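Local coordinates for protein arginase (Medicago truncatula, PDB 6VSS) that hydrolyses L-arginine to urea and L-ornithine, and agmatine to urea and putrescine, using two manganese ions in each subunit of a homohexamer, at residues B[216-221]-B[237-242]. Numbering follows the deposited sequence.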
loop_
_atom_site.group_PDB
_atom_site.type_symbol
_atom_site.label_atom_id
_atom_site.label_comp_id
_atom_site.label_asym_id
_atom_site.label_seq_id
_atom_site.Cartn_x
_atom_site.Cartn_y
_atom_site.Cartn_z
ATOM N N LEU B 216 2.459 -24.999 31.152
ATOM C CA LEU B 216 2.431 -23.892 30.181
ATOM C C LEU B 216 3.111 -24.444 28.943
ATOM O O LEU B 216 4.322 -24.630 28.965
ATOM C CB LEU B 216 3.178 -22.695 30.751
ATOM C CG LEU B 216 3.535 -21.580 29.763
ATOM C CD1 LEU B 216 2.334 -21.137 28.945
ATOM C CD2 LEU B 216 4.133 -20.411 30.545
ATOM N N VAL B 217 2.353 -24.745 27.927
ATOM C CA VAL B 217 2.905 -25.353 26.689
ATOM C C VAL B 217 2.996 -24.247 25.659
ATOM O O VAL B 217 1.939 -23.713 25.353
ATOM C CB VAL B 217 2.003 -26.490 26.223
ATOM C CG1 VAL B 217 2.549 -27.153 24.977
ATOM C CG2 VAL B 217 1.793 -27.477 27.346
ATOM N N GLN B 218 4.211 -23.878 25.249
ATOM C CA GLN B 218 4.443 -22.702 24.383
ATOM C C GLN B 218 4.762 -23.231 23.003
ATOM O O GLN B 218 5.639 -24.104 22.888
ATOM C CB GLN B 218 5.585 -21.831 24.908
ATOM C CG GLN B 218 5.424 -21.468 26.381
ATOM C CD GLN B 218 6.297 -20.296 26.787
ATOM O OE1 GLN B 218 7.530 -20.338 26.687
ATOM N NE2 GLN B 218 5.664 -19.215 27.201
ATOM N N VAL B 219 4.180 -22.662 21.982
ATOM C CA VAL B 219 4.389 -23.127 20.582
ATOM C C VAL B 219 4.606 -21.921 19.667
ATOM O O VAL B 219 3.846 -20.976 19.755
ATOM C CB VAL B 219 3.186 -23.982 20.153
ATOM C CG1 VAL B 219 3.293 -24.464 18.711
ATOM C CG2 VAL B 219 2.996 -25.144 21.089
ATOM N N GLY B 220 5.578 -22.020 18.760
ATOM C CA GLY B 220 5.972 -20.989 17.780
ATOM C C GLY B 220 7.144 -20.125 18.235
ATOM O O GLY B 220 7.487 -19.176 17.527
ATOM N N ILE B 221 7.795 -20.505 19.327
ATOM C CA ILE B 221 8.838 -19.669 19.965
ATOM C C ILE B 221 10.082 -19.618 19.070
ATOM O O ILE B 221 10.545 -20.686 18.681
ATOM C CB ILE B 221 9.157 -20.212 21.371
ATOM C CG1 ILE B 221 7.908 -20.267 22.235
ATOM C CG2 ILE B 221 10.265 -19.385 21.992
ATOM C CD1 ILE B 221 7.393 -18.939 22.634
ATOM N N VAL B 237 8.592 -24.694 32.377
ATOM C CA VAL B 237 7.770 -24.319 31.198
ATOM C C VAL B 237 8.144 -25.242 30.060
ATOM O O VAL B 237 9.335 -25.459 29.844
ATOM C CB VAL B 237 8.000 -22.863 30.775
ATOM C CG1 VAL B 237 7.220 -22.538 29.492
ATOM C CG2 VAL B 237 7.648 -21.889 31.886
ATOM N N GLU B 238 7.148 -25.739 29.351
ATOM C CA GLU B 238 7.358 -26.600 28.169
ATOM C C GLU B 238 7.466 -25.716 26.933
ATOM O O GLU B 238 6.504 -25.670 26.148
ATOM C CB GLU B 238 6.205 -27.579 28.050
ATOM C CG GLU B 238 6.326 -28.719 29.023
ATOM C CD GLU B 238 5.015 -29.424 29.150
ATOM O OE1 GLU B 238 4.631 -30.129 28.187
ATOM O OE2 GLU B 238 4.359 -29.190 30.169
ATOM N N THR B 239 8.607 -25.088 26.717
ATOM C CA THR B 239 8.788 -24.183 25.560
ATOM C C THR B 239 9.115 -24.998 24.313
ATOM O O THR B 239 10.179 -25.580 24.278
ATOM C CB THR B 239 9.868 -23.157 25.864
ATOM O OG1 THR B 239 9.426 -22.466 27.032
ATOM C CG2 THR B 239 10.128 -22.204 24.720
ATOM N N HIS B 240 8.301 -24.951 23.270
ATOM C CA HIS B 240 8.650 -25.564 21.976
ATOM C C HIS B 240 9.096 -24.483 20.997
ATOM O O HIS B 240 8.262 -23.669 20.583
ATOM C CB HIS B 240 7.479 -26.405 21.465
ATOM C CG HIS B 240 7.101 -27.498 22.392
ATOM N ND1 HIS B 240 7.671 -28.748 22.308
ATOM C CD2 HIS B 240 6.263 -27.549 23.450
ATOM C CE1 HIS B 240 7.188 -29.520 23.272
ATOM N NE2 HIS B 240 6.349 -28.825 23.979
ATOM N N GLU B 241 10.352 -24.560 20.556
ATOM C CA GLU B 241 10.982 -23.622 19.584
ATOM C C GLU B 241 10.743 -24.071 18.134
ATOM O O GLU B 241 10.681 -25.316 17.865
ATOM C CB GLU B 241 12.456 -23.532 19.939
ATOM C CG GLU B 241 12.674 -22.888 21.302
ATOM C CD GLU B 241 14.154 -22.804 21.687
ATOM O OE1 GLU B 241 14.967 -22.312 20.856
ATOM O OE2 GLU B 241 14.499 -23.229 22.808
ATOM N N MET B 242 10.591 -23.116 17.220
ATOM C CA MET B 242 10.387 -23.438 15.778
ATOM C C MET B 242 11.516 -24.342 15.249
ATOM O O MET B 242 11.255 -25.166 14.395
ATOM C CB MET B 242 10.349 -22.176 14.917
ATOM C CG MET B 242 9.119 -21.329 15.120
ATOM S SD MET B 242 7.594 -22.219 14.716
ATOM C CE MET B 242 7.732 -22.412 12.936
HETATM O O HOH W 1 4.699 -26.702 31.912
HETATM O O HOH W 2 7.213 -24.399 18.092
#
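Gln218 NE2 is gripped by two hydrogen bonds, to His182 ND1 on the neighbouring strand and to Pro187 O in the metal-binding loop. The other end of the amide reaches strand 238-241, the edge strand of the parallel sheet within this chain: Thr239 OG1 donates to Gln218 OE1 at 2.9 Å, from 25° above the carbonyl plane. The two side chains run alongside each other, and the extended glutamine chain, its CG beside the backbone N (chi1 -51°), passes obliquely over Val237, whose CG1 meets Gln218 CD at 3.6 Å. Replacing Gln218, for instance with an alanine here, would remove all three amide bonds and would probably loosen the tie between Thr239 and the Pro187 loop. The backbones of 216-219 and 238-241 pair in parallel: Gln218 N gives an almost straight bond (175°) to Glu238 O at 3.0 Å, and Gln218 O takes His240 N at 2.8 Å. That same oxygen meets the edge of the His240 ring, 3.5 Å from CD2, while ND1 is bonded to Asp248. The backbone bends at Gly220, with positive phi; one water bridges Gly220 N and His240 O, the latter also receiving a weak bond from Ile221 N. Pairing recovers where Met242 N reaches Ile221 O at 2.8 Å, in the carbonyl plane. The strands belong to a beta-alpha-beta unit whose helix 226-234 packs on Val237 and Thr239. Pro187 O can only accept, so the Gln218 amide nitrogen must face it, leaving OE1 to take the Thr239 hydroxyl; the edge strand is thereby linked to Pro187, which sits between the manganese ligands His186 and Asp188.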